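Side-chain contacts in acyl-CoA dehydrogenase (Mycobacterium thermoresistibile, PDB 3NF4), which probably catalyses the FAD-dependent alpha,beta-dehydrogenation of acyl-CoA thioesters: residues A[26-31]-A[88-93]; A[79-84]-A[254-259]; A[347-350]-A[354-357]. All blocks are in the same frame, centred on the assembly; numbering follows the deposited sequence.

Contact 1 (A[26-31]-A[88-93])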
ATOM      1  N   LEU A  26       3.012   7.960 -37.693  1.00 69.76           N
ATOM      2  CA  LEU A  26       4.170   7.335 -38.334  1.00 70.34           C
ATOM      3  C   LEU A  26       4.868   6.300 -37.408  1.00 68.57           C
ATOM      4  O   LEU A  26       5.267   5.216 -37.864  1.00 68.07           O
ATOM      5  CB  LEU A  26       5.146   8.396 -38.851  1.00 71.34           C
ATOM      6  CG  LEU A  26       6.494   7.957 -39.447  1.00 73.43           C
ATOM      7  CD1 LEU A  26       6.312   7.203 -40.768  1.00 77.04           C
ATOM      8  CD2 LEU A  26       7.416   9.162 -39.651  1.00 74.86           C
ATOM      9  N   THR A  27       4.978   6.637 -36.117  1.00 67.04           N
ATOM     10  CA  THR A  27       5.604   5.763 -35.104  1.00 65.62           C
ATOM     11  C   THR A  27       4.866   4.443 -34.905  1.00 64.84           C
ATOM     12  O   THR A  27       5.501   3.403 -34.809  1.00 64.04           O
ATOM     13  CB  THR A  27       5.758   6.475 -33.721  1.00 64.57           C
ATOM     14  OG1 THR A  27       6.432   7.730 -33.897  1.00 65.52           O
ATOM     15  CG2 THR A  27       6.543   5.603 -32.743  1.00 62.85           C
ATOM     16  N   ARG A  28       3.536   4.487 -34.860  1.00 65.19           N
ATOM     17  CA  ARG A  28       2.724   3.279 -34.677  1.00 65.70           C
ATOM     18  C   ARG A  28       2.904   2.307 -35.852  1.00 66.89           C
ATOM     19  O   ARG A  28       2.954   1.074 -35.658  1.00 66.25           O
ATOM     20  CB  ARG A  28       1.244   3.635 -34.476  1.00 65.87           C
ATOM     21  CG  ARG A  28       0.989   4.484 -33.217  1.00 66.64           C
ATOM     22  CD  ARG A  28      -0.497   4.784 -32.938  1.00 70.42           C
ATOM     23  NE  ARG A  28      -1.398   3.641 -33.165  1.00 75.49           N
ATOM     24  CZ  ARG A  28      -1.617   2.617 -32.321  1.00 77.27           C
ATOM     25  NH1 ARG A  28      -0.991   2.511 -31.137  1.00 75.13           N
ATOM     26  NH2 ARG A  28      -2.476   1.667 -32.679  1.00 78.22           N
ATOM     27  N   GLU A  29       3.043   2.879 -37.052  1.00 68.00           N
ATOM     28  CA  GLU A  29       3.230   2.109 -38.280  1.00 69.71           C
ATOM     29  C   GLU A  29       4.578   1.372 -38.332  1.00 68.46           C
ATOM     30  O   GLU A  29       4.619   0.158 -38.524  1.00 68.09           O
ATOM     31  CB  GLU A  29       2.979   3.007 -39.534  1.00 72.18           C
ATOM     32  CG  GLU A  29       2.958   2.270 -40.875  1.00 76.81           C
ATOM     33  CD  GLU A  29       2.157   0.953 -40.843  1.00 82.40           C
ATOM     34  OE1 GLU A  29       1.066   0.942 -40.214  1.00 84.96           O
ATOM     35  OE2 GLU A  29       2.616  -0.064 -41.442  1.00 83.45           O
ATOM     36  N   ILE A  30       5.676   2.104 -38.145  1.00 68.16           N
ATOM     37  CA  ILE A  30       7.028   1.508 -38.070  1.00 67.43           C
ATOM     38  C   ILE A  30       7.148   0.447 -36.944  1.00 65.81           C
ATOM     39  O   ILE A  30       7.691  -0.646 -37.166  1.00 65.69           O
ATOM     40  CB  ILE A  30       8.132   2.603 -37.871  1.00 67.33           C
ATOM     41  CG1 ILE A  30       7.897   3.832 -38.763  1.00 69.87           C
ATOM     42  CG2 ILE A  30       9.526   2.036 -38.067  1.00 68.49           C
ATOM     43  CD1 ILE A  30       8.131   3.618 -40.281  1.00 74.78           C
ATOM     44  N   ALA A  31       6.635   0.763 -35.750  1.00 64.32           N
ATOM     45  CA  ALA A  31       6.719  -0.150 -34.595  1.00 63.18           C
ATOM     46  C   ALA A  31       5.949  -1.459 -34.809  1.00 63.96           C
ATOM     47  O   ALA A  31       6.440  -2.561 -34.439  1.00 63.62           O
ATOM     48  CB  ALA A  31       6.253   0.536 -33.322  1.00 61.60           C
ATOM     49  N   ALA A  88       7.991   1.809 -26.674  1.00 46.87           N
ATOM     50  CA  ALA A  88       8.147   0.934 -25.514  1.00 46.19           C
ATOM     51  C   ALA A  88       6.983  -0.049 -25.320  1.00 46.09           C
ATOM     52  O   ALA A  88       7.154  -1.088 -24.664  1.00 45.28           O
ATOM     53  CB  ALA A  88       8.323   1.774 -24.227  1.00 46.26           C
ATOM     54  N   ALA A  89       5.809   0.299 -25.854  1.00 45.49           N
ATOM     55  CA  ALA A  89       4.671  -0.605 -25.869  1.00 45.30           C
ATOM     56  C   ALA A  89       4.837  -1.810 -26.807  1.00 46.38           C
ATOM     57  O   ALA A  89       4.113  -2.808 -26.649  1.00 46.68           O
ATOM     58  CB  ALA A  89       3.367   0.163 -26.181  1.00 45.29           C
ATOM     59  N   ARG A  90       5.781  -1.743 -27.758  1.00 46.86           N
ATOM     60  CA  ARG A  90       6.114  -2.901 -28.596  1.00 47.90           C
ATOM     61  C   ARG A  90       7.385  -3.622 -28.101  1.00 48.18           C
ATOM     62  O   ARG A  90       7.410  -4.864 -28.015  1.00 47.86           O
ATOM     63  CB  ARG A  90       6.301  -2.513 -30.089  1.00 49.81           C
ATOM     64  CG  ARG A  90       5.019  -2.274 -30.938  1.00 50.57           C
ATOM     65  CD  ARG A  90       4.222  -1.114 -30.408  1.00 51.24           C
ATOM     66  NE  ARG A  90       3.185  -0.710 -31.346  1.00 55.81           N
ATOM     67  CZ  ARG A  90       2.426   0.369 -31.207  1.00 55.17           C
ATOM     68  NH1 ARG A  90       1.512   0.631 -32.131  1.00 58.61           N
ATOM     69  NH2 ARG A  90       2.568   1.183 -30.158  1.00 52.68           N
ATOM     70  N   TRP A  91       8.438  -2.862 -27.780  1.00 48.24           N
ATOM     71  CA  TRP A  91       9.729  -3.484 -27.412  1.00 48.38           C
ATOM     72  C   TRP A  91      10.489  -2.660 -26.396  1.00 47.51           C
ATOM     73  O   TRP A  91      11.217  -1.733 -26.795  1.00 47.14           O
ATOM     74  CB  TRP A  91      10.619  -3.658 -28.659  1.00 49.56           C
ATOM     75  CG  TRP A  91      11.700  -4.726 -28.542  1.00 50.75           C
ATOM     76  CD1 TRP A  91      12.273  -5.223 -27.387  1.00 50.08           C
ATOM     77  CD2 TRP A  91      12.360  -5.401 -29.633  1.00 51.75           C
ATOM     78  NE1 TRP A  91      13.206  -6.187 -27.700  1.00 51.26           N
ATOM     79  CE2 TRP A  91      13.292  -6.306 -29.064  1.00 51.26           C
ATOM     80  CE3 TRP A  91      12.244  -5.336 -31.030  1.00 51.71           C
ATOM     81  CZ2 TRP A  91      14.100  -7.140 -29.846  1.00 53.59           C
ATOM     82  CZ3 TRP A  91      13.051  -6.157 -31.811  1.00 51.89           C
ATOM     83  CH2 TRP A  91      13.967  -7.051 -31.220  1.00 54.02           C
ATOM     84  N   ALA A  92      10.366  -3.017 -25.108  1.00 46.50           N
ATOM     85  CA  ALA A  92      10.944  -2.191 -24.022  1.00 46.82           C
ATOM     86  C   ALA A  92      12.459  -2.033 -24.127  1.00 47.56           C
ATOM     87  O   ALA A  92      12.989  -0.932 -23.958  1.00 48.77           O
ATOM     88  CB  ALA A  92      10.565  -2.738 -22.607  1.00 46.61           C
ATOM     89  N   SER A  93      13.156  -3.132 -24.393  1.00 46.91           N
ATOM     90  CA  SER A  93      14.614  -3.092 -24.527  1.00 47.25           C
ATOM     91  C   SER A  93      15.117  -2.126 -25.609  1.00 46.95           C
ATOM     92  O   SER A  93      16.088  -1.437 -25.407  1.00 46.69           O
ATOM     93  CB  SER A  93      15.170  -4.498 -24.738  1.00 47.40           C
ATOM     94  OG  SER A  93      16.568  -4.427 -24.907  1.00 51.59           O
TER
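Arg-90 sends its side chain across to helix 18-35, where it meets Ala-31 and Arg-28. It leaves from the short link that joins helix 77-88 to helix 92-104. Its aliphatic part comes first. CG of Arg-90 lies 3.8 Å from the backbone O of Ala-31. The chain bends at chi2 (63°) and then runs on extended, which carries CD and NE past the methyl group of Ala-31. CB of Ala-31 sits over one face of the Arg-90 guanidinium, 3.9 Å from NE of Arg-90. The polar end then reaches Arg-28, and the two arginines cross at about a right angle. NH1 of Arg-90 stands over the plane of the Arg-28 guanidinium, near its rim, and is 3.3 Å from NH1 of Arg-28. Both NH1 atoms are donors, so this is a close approach of like charges and not a bond. The Arg-28 chain bends at chi3 (41°), and NH1 of Arg-90 also lies 3.8 Å from CB of Arg-28. For the Arg-90 guanidinium, Arg-28 NH1 lies at the edge, near the plane. The two guanidinium planes are 64° apart. This pairing belongs to the N-terminal helical domain of the acyl-CoA dehydrogenase fold. Acids lie close by: Asp-32 on helix 18-35 and Glu-86 on helix 77-88. Arg-90 forms salt bridges with both, from NE to Asp-32 OD1 and from NH2 to Glu-86 OE1. These carboxylates probably offset much of the positive charge, and together they fix the turn of the Arg-90 guanidinium. Next in the chain, Trp-91 is the N-cap of helix 92-104.

Contact 2 (A[79-84]-A[254-259])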
ATOM      1  N   VAL A  79       6.111  16.019 -27.190  1.00 56.75           N
ATOM      2  CA  VAL A  79       5.945  15.125 -28.342  1.00 55.54           C
ATOM      3  C   VAL A  79       6.987  13.995 -28.329  1.00 54.89           C
ATOM      4  O   VAL A  79       6.629  12.815 -28.476  1.00 54.04           O
ATOM      5  CB  VAL A  79       5.959  15.883 -29.736  1.00 57.30           C
ATOM      6  CG1 VAL A  79       5.746  14.925 -30.876  1.00 56.56           C
ATOM      7  CG2 VAL A  79       4.903  16.938 -29.793  1.00 57.16           C
ATOM      8  N   TYR A  80       8.265  14.335 -28.141  1.00 54.12           N
ATOM      9  CA  TYR A  80       9.310  13.301 -28.083  1.00 53.66           C
ATOM     10  C   TYR A  80       8.981  12.150 -27.111  1.00 51.89           C
ATOM     11  O   TYR A  80       9.053  10.979 -27.497  1.00 51.15           O
ATOM     12  CB  TYR A  80      10.689  13.911 -27.774  1.00 54.04           C
ATOM     13  CG  TYR A  80      11.728  12.925 -27.304  1.00 54.13           C
ATOM     14  CD1 TYR A  80      12.089  11.838 -28.094  1.00 56.79           C
ATOM     15  CD2 TYR A  80      12.367  13.085 -26.066  1.00 55.33           C
ATOM     16  CE1 TYR A  80      13.064  10.923 -27.666  1.00 57.15           C
ATOM     17  CE2 TYR A  80      13.332  12.180 -25.625  1.00 54.17           C
ATOM     18  CZ  TYR A  80      13.684  11.108 -26.444  1.00 54.93           C
ATOM     19  OH  TYR A  80      14.634  10.202 -26.049  1.00 54.73           O
ATOM     20  N   LEU A  81       8.593  12.484 -25.876  1.00 50.52           N
ATOM     21  CA  LEU A  81       8.355  11.472 -24.844  1.00 49.52           C
ATOM     22  C   LEU A  81       7.216  10.507 -25.166  1.00 49.36           C
ATOM     23  O   LEU A  81       7.288   9.313 -24.790  1.00 48.27           O
ATOM     24  CB  LEU A  81       8.131  12.116 -23.467  1.00 49.43           C
ATOM     25  CG  LEU A  81       9.348  12.807 -22.836  1.00 50.34           C
ATOM     26  CD1 LEU A  81       9.006  13.494 -21.526  1.00 49.54           C
ATOM     27  CD2 LEU A  81      10.514  11.816 -22.658  1.00 52.18           C
ATOM     28  N   GLN A  82       6.185  11.016 -25.862  1.00 49.41           N
ATOM     29  CA  GLN A  82       5.011  10.211 -26.239  1.00 49.09           C
ATOM     30  C   GLN A  82       5.317   9.278 -27.445  1.00 50.16           C
ATOM     31  O   GLN A  82       4.686   8.218 -27.609  1.00 49.80           O
ATOM     32  CB  GLN A  82       3.749  11.104 -26.465  1.00 49.66           C
ATOM     33  CG  GLN A  82       3.262  11.902 -25.224  1.00 48.13           C
ATOM     34  CD  GLN A  82       1.863  12.553 -25.368  1.00 50.34           C
ATOM     35  OE1 GLN A  82       0.832  11.866 -25.434  1.00 50.67           O
ATOM     36  NE2 GLN A  82       1.831  13.877 -25.368  1.00 48.02           N
ATOM     37  N   VAL A  83       6.287   9.661 -28.282  1.00 51.29           N
ATOM     38  CA  VAL A  83       6.804   8.753 -29.321  1.00 52.00           C
ATOM     39  C   VAL A  83       7.579   7.589 -28.680  1.00 51.12           C
ATOM     40  O   VAL A  83       7.430   6.412 -29.066  1.00 50.56           O
ATOM     41  CB  VAL A  83       7.743   9.470 -30.319  1.00 53.65           C
ATOM     42  CG1 VAL A  83       8.487   8.439 -31.186  1.00 53.61           C
ATOM     43  CG2 VAL A  83       6.975  10.471 -31.177  1.00 53.65           C
ATOM     44  N   LEU A  84       8.414   7.941 -27.705  1.00 50.73           N
ATOM     45  CA  LEU A  84       9.132   6.971 -26.885  1.00 49.59           C
ATOM     46  C   LEU A  84       8.154   6.002 -26.192  1.00 48.60           C
ATOM     47  O   LEU A  84       8.397   4.796 -26.132  1.00 48.80           O
ATOM     48  CB  LEU A  84       9.999   7.715 -25.867  1.00 49.27           C
ATOM     49  CG  LEU A  84      11.200   6.968 -25.268  1.00 50.71           C
ATOM     50  CD1 LEU A  84      12.129   6.395 -26.384  1.00 50.96           C
ATOM     51  CD2 LEU A  84      11.981   7.863 -24.307  1.00 49.10           C
ATOM     52  N   ILE A 254      12.987   7.464 -18.992  1.00 43.45           N
ATOM     53  CA  ILE A 254      12.582   6.213 -18.348  1.00 41.81           C
ATOM     54  C   ILE A 254      11.135   6.214 -17.800  1.00 40.30           C
ATOM     55  O   ILE A 254      10.459   5.168 -17.844  1.00 39.13           O
ATOM     56  CB  ILE A 254      13.590   5.815 -17.231  1.00 41.50           C
ATOM     57  CG1 ILE A 254      14.953   5.497 -17.854  1.00 43.44           C
ATOM     58  CG2 ILE A 254      13.069   4.647 -16.377  1.00 40.50           C
ATOM     59  CD1 ILE A 254      14.965   4.485 -19.013  1.00 42.62           C
ATOM     60  N   ALA A 255      10.675   7.364 -17.292  1.00 39.57           N
ATOM     61  CA  ALA A 255       9.262   7.524 -16.936  1.00 38.86           C
ATOM     62  C   ALA A 255       8.382   7.206 -18.136  1.00 38.45           C
ATOM     63  O   ALA A 255       7.398   6.507 -17.989  1.00 37.76           O
ATOM     64  CB  ALA A 255       8.974   8.920 -16.419  1.00 38.83           C
ATOM     65  N   ALA A 256       8.769   7.676 -19.330  1.00 39.28           N
ATOM     66  CA  ALA A 256       7.981   7.413 -20.556  1.00 39.50           C
ATOM     67  C   ALA A 256       8.034   5.941 -20.955  1.00 39.52           C
ATOM     68  O   ALA A 256       7.002   5.385 -21.366  1.00 39.64           O
ATOM     69  CB  ALA A 256       8.443   8.285 -21.718  1.00 40.44           C
ATOM     70  N   VAL A 257       9.221   5.321 -20.839  1.00 38.79           N
ATOM     71  CA  VAL A 257       9.385   3.894 -21.133  1.00 38.17           C
ATOM     72  C   VAL A 257       8.537   3.021 -20.201  1.00 38.18           C
ATOM     73  O   VAL A 257       7.915   2.068 -20.656  1.00 39.15           O
ATOM     74  CB  VAL A 257      10.898   3.449 -21.106  1.00 38.66           C
ATOM     75  CG1 VAL A 257      11.034   1.939 -21.221  1.00 36.18           C
ATOM     76  CG2 VAL A 257      11.672   4.108 -22.295  1.00 38.85           C
ATOM     77  N   ALA A 258       8.523   3.329 -18.898  1.00 37.82           N
ATOM     78  CA  ALA A 258       7.786   2.498 -17.933  1.00 37.51           C
ATOM     79  C   ALA A 258       6.285   2.614 -18.166  1.00 37.26           C
ATOM     80  O   ALA A 258       5.555   1.624 -18.023  1.00 38.13           O
ATOM     81  CB  ALA A 258       8.141   2.875 -16.468  1.00 36.53           C
ATOM     82  N   THR A 259       5.825   3.814 -18.529  1.00 37.82           N
ATOM     83  CA  THR A 259       4.385   4.044 -18.819  1.00 37.89           C
ATOM     84  C   THR A 259       3.919   3.177 -20.014  1.00 38.80           C
ATOM     85  O   THR A 259       2.814   2.622 -20.000  1.00 38.62           O
ATOM     86  CB  THR A 259       4.094   5.571 -19.028  1.00 38.37           C
ATOM     87  OG1 THR A 259       4.467   6.291 -17.840  1.00 36.71           O
ATOM     88  CG2 THR A 259       2.597   5.873 -19.358  1.00 36.85           C
TER
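This is a buried helix-to-helix contact between two helical domains. Leu-81 and Leu-84 of helix 77-88, in the N-terminal domain, meet Ala-256 and Val-257 of helix 247-274, in the C-terminal domain. The local axes come within 8.7 Å and cross at -38°, with both segments running in broadly the same direction. Ala-256 is the closest point. Its CB points at the other helix and lies 3.4 Å from the backbone O of Leu-81. Only a methyl group stands between the backbones here, and the CA atoms of Leu-81 and Ala-256 are 5.9 Å apart. CD2 of Leu-81 lies 4.2 Å from CB of Ala-256. Leu-84, almost one turn on, reaches the same methyl more loosely with CD2. Leu-84 also meets Val-257, whose CG2 lies 4.2 Å from Leu-84 CG. CG2 of Val-257 stands beside its own backbone N while CG1 is anti to that N (chi1 172°), and this turns the CG2 branch to the leucine. Helix 289-315 adds Tyr-307, which touches both Leu-81 and Thr-259. The side chain of Val-257 is about 11 Å from the bound FAD, so it does not touch the flavin cofactor. The junction of the two domains consists here of aliphatic packing and a methyl against a backbone carbonyl, with no charge or polar side chain in the contact.

Contact 3 (A[347-350]-A[354-357])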
ATOM      1  N   GLY A 347      -4.754 -15.655 -14.801  1.00 47.84           N
ATOM      2  CA  GLY A 347      -4.755 -16.915 -14.061  1.00 46.93           C
ATOM      3  C   GLY A 347      -3.553 -17.770 -14.447  1.00 47.53           C
ATOM      4  O   GLY A 347      -2.505 -17.241 -14.840  1.00 46.62           O
ATOM      5  N   GLY A 348      -3.703 -19.099 -14.351  1.00 48.29           N
ATOM      6  CA  GLY A 348      -2.605 -20.038 -14.594  1.00 47.77           C
ATOM      7  C   GLY A 348      -1.911 -19.888 -15.941  1.00 48.26           C
ATOM      8  O   GLY A 348      -0.672 -20.009 -16.011  1.00 48.05           O
ATOM      9  N   VAL A 349      -2.666 -19.625 -17.015  1.00 48.03           N
ATOM     10  CA  VAL A 349      -1.993 -19.475 -18.317  1.00 48.73           C
ATOM     11  C   VAL A 349      -1.142 -18.202 -18.386  1.00 47.73           C
ATOM     12  O   VAL A 349      -0.204 -18.142 -19.170  1.00 48.14           O
ATOM     13  CB  VAL A 349      -2.910 -19.638 -19.599  1.00 49.70           C
ATOM     14  CG1 VAL A 349      -3.319 -21.081 -19.780  1.00 52.90           C
ATOM     15  CG2 VAL A 349      -4.120 -18.719 -19.577  1.00 49.84           C
ATOM     16  N   GLY A 350      -1.456 -17.214 -17.549  1.00 47.23           N
ATOM     17  CA  GLY A 350      -0.638 -16.004 -17.408  1.00 46.90           C
ATOM     18  C   GLY A 350       0.795 -16.278 -16.957  1.00 47.20           C
ATOM     19  O   GLY A 350       1.720 -15.555 -17.328  1.00 45.92           O
ATOM     20  N   ASP A 354       3.182 -19.010 -23.129  1.00 56.44           N
ATOM     21  CA  ASP A 354       2.183 -18.863 -24.194  1.00 57.79           C
ATOM     22  C   ASP A 354       1.695 -17.412 -24.389  1.00 57.19           C
ATOM     23  O   ASP A 354       1.163 -17.075 -25.444  1.00 58.62           O
ATOM     24  CB  ASP A 354       0.973 -19.777 -23.956  1.00 59.07           C
ATOM     25  N   TYR A 355       1.847 -16.569 -23.370  1.00 55.22           N
ATOM     26  CA  TYR A 355       1.494 -15.153 -23.481  1.00 53.38           C
ATOM     27  C   TYR A 355       2.672 -14.255 -23.095  1.00 51.34           C
ATOM     28  O   TYR A 355       3.670 -14.731 -22.534  1.00 50.51           O
ATOM     29  CB  TYR A 355       0.246 -14.831 -22.639  1.00 53.56           C
ATOM     30  CG  TYR A 355      -0.945 -15.632 -23.053  1.00 55.62           C
ATOM     31  CD1 TYR A 355      -1.750 -15.232 -24.139  1.00 59.28           C
ATOM     32  CD2 TYR A 355      -1.245 -16.808 -22.402  1.00 56.80           C
ATOM     33  CE1 TYR A 355      -2.846 -16.009 -24.549  1.00 62.90           C
ATOM     34  CE2 TYR A 355      -2.323 -17.585 -22.789  1.00 61.46           C
ATOM     35  CZ  TYR A 355      -3.123 -17.196 -23.858  1.00 63.50           C
ATOM     36  OH  TYR A 355      -4.187 -18.007 -24.203  1.00 64.36           O
ATOM     37  N   ARG A 356       2.528 -12.960 -23.385  1.00 49.69           N
ATOM     38  CA  ARG A 356       3.563 -11.937 -23.141  1.00 48.37           C
ATOM     39  C   ARG A 356       3.664 -11.383 -21.689  1.00 46.09           C
ATOM     40  O   ARG A 356       4.697 -10.851 -21.303  1.00 45.89           O
ATOM     41  CB  ARG A 356       3.361 -10.781 -24.127  1.00 48.70           C
ATOM     42  CG  ARG A 356       3.742 -11.115 -25.564  1.00 51.00           C
ATOM     43  CD  ARG A 356       3.588  -9.884 -26.470  1.00 53.92           C
ATOM     44  NE  ARG A 356       4.184 -10.091 -27.794  1.00 55.69           N
ATOM     45  CZ  ARG A 356       4.044  -9.267 -28.837  1.00 56.82           C
ATOM     46  NH1 ARG A 356       3.313  -8.166 -28.732  1.00 58.04           N
ATOM     47  NH2 ARG A 356       4.625  -9.553 -29.997  1.00 56.69           N
ATOM     48  N   VAL A 357       2.596 -11.495 -20.899  1.00 44.44           N
ATOM     49  CA  VAL A 357       2.539 -10.829 -19.583  1.00 42.96           C
ATOM     50  C   VAL A 357       3.638 -11.272 -18.568  1.00 42.26           C
ATOM     51  O   VAL A 357       4.072 -10.465 -17.738  1.00 40.25           O
ATOM     52  CB  VAL A 357       1.113 -10.854 -18.962  1.00 42.54           C
ATOM     53  CG1 VAL A 357       0.176 -10.028 -19.814  1.00 42.30           C
ATOM     54  CG2 VAL A 357       0.575 -12.298 -18.839  1.00 42.04           C
TER
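The ring of Tyr-355 is approached at its edge by the backbone O of Val-349. The O of Val-349 lies near the ring plane, 3.6 Å from CD2 of Tyr-355. The neighbouring ring atom, CE2 of Tyr-355, meets the valine side chain, with Val-349 CB at 3.8 Å and Val-349 CG2 at 3.9 Å. One side of the tyrosine thus touches both a carbonyl and a branched aliphatic group. The CB of Tyr-355 points toward 347-350, and chi1 of -59° puts CG beside the backbone N, with the CD2-CE2 edge at Val-349. The ring of Phe-346 also meets it, with planes at about 50°. Further along, Val-357 uses one branch. Its CG2 lies 3.8 Å from Gly-350 O and 4.2 Å from Gly-350 CA, so the bare glycine backbone serves as the surface. All this belongs to the loop between helix 321-346 and helix 357-367 in the C-terminal domain. Gly-347 ends the first helix with a positive phi (71°), and a short 3-10 segment begins at Gly-348. Arg-356 has its CB pointing away and forms salt bridges with Asp-36 and Asp-40 of the N-terminal domain. Across the two segments the chemistry is weak: carbon contacts, and a carbonyl facing the slightly positive rim of an aromatic ring. The carbonyl-to-edge approach is probably mildly favourable, and it involves an O that is also hydrogen-bonded to Thr-352 OG1.

How the contacts relate
Contacts 1 and 2 are buried and lie near each other, with centres 11 Å apart. They share helix 77-88 or its exit. They also touch directly: Thr-27 packs on Val-83, and Ala-88 packs on the backbone O of Val-257. Contact 3 is only partly buried and sits about 22 Å from contact 1, centre to centre. Their chemistry follows these places. Contact 1 brings charged groups together within one domain and draws on nearby acids. Contact 2 has only aliphatic side chains and joins two domains. Contact 3 is local, within the loop between two helices, and uses an aromatic edge and glycine backbone.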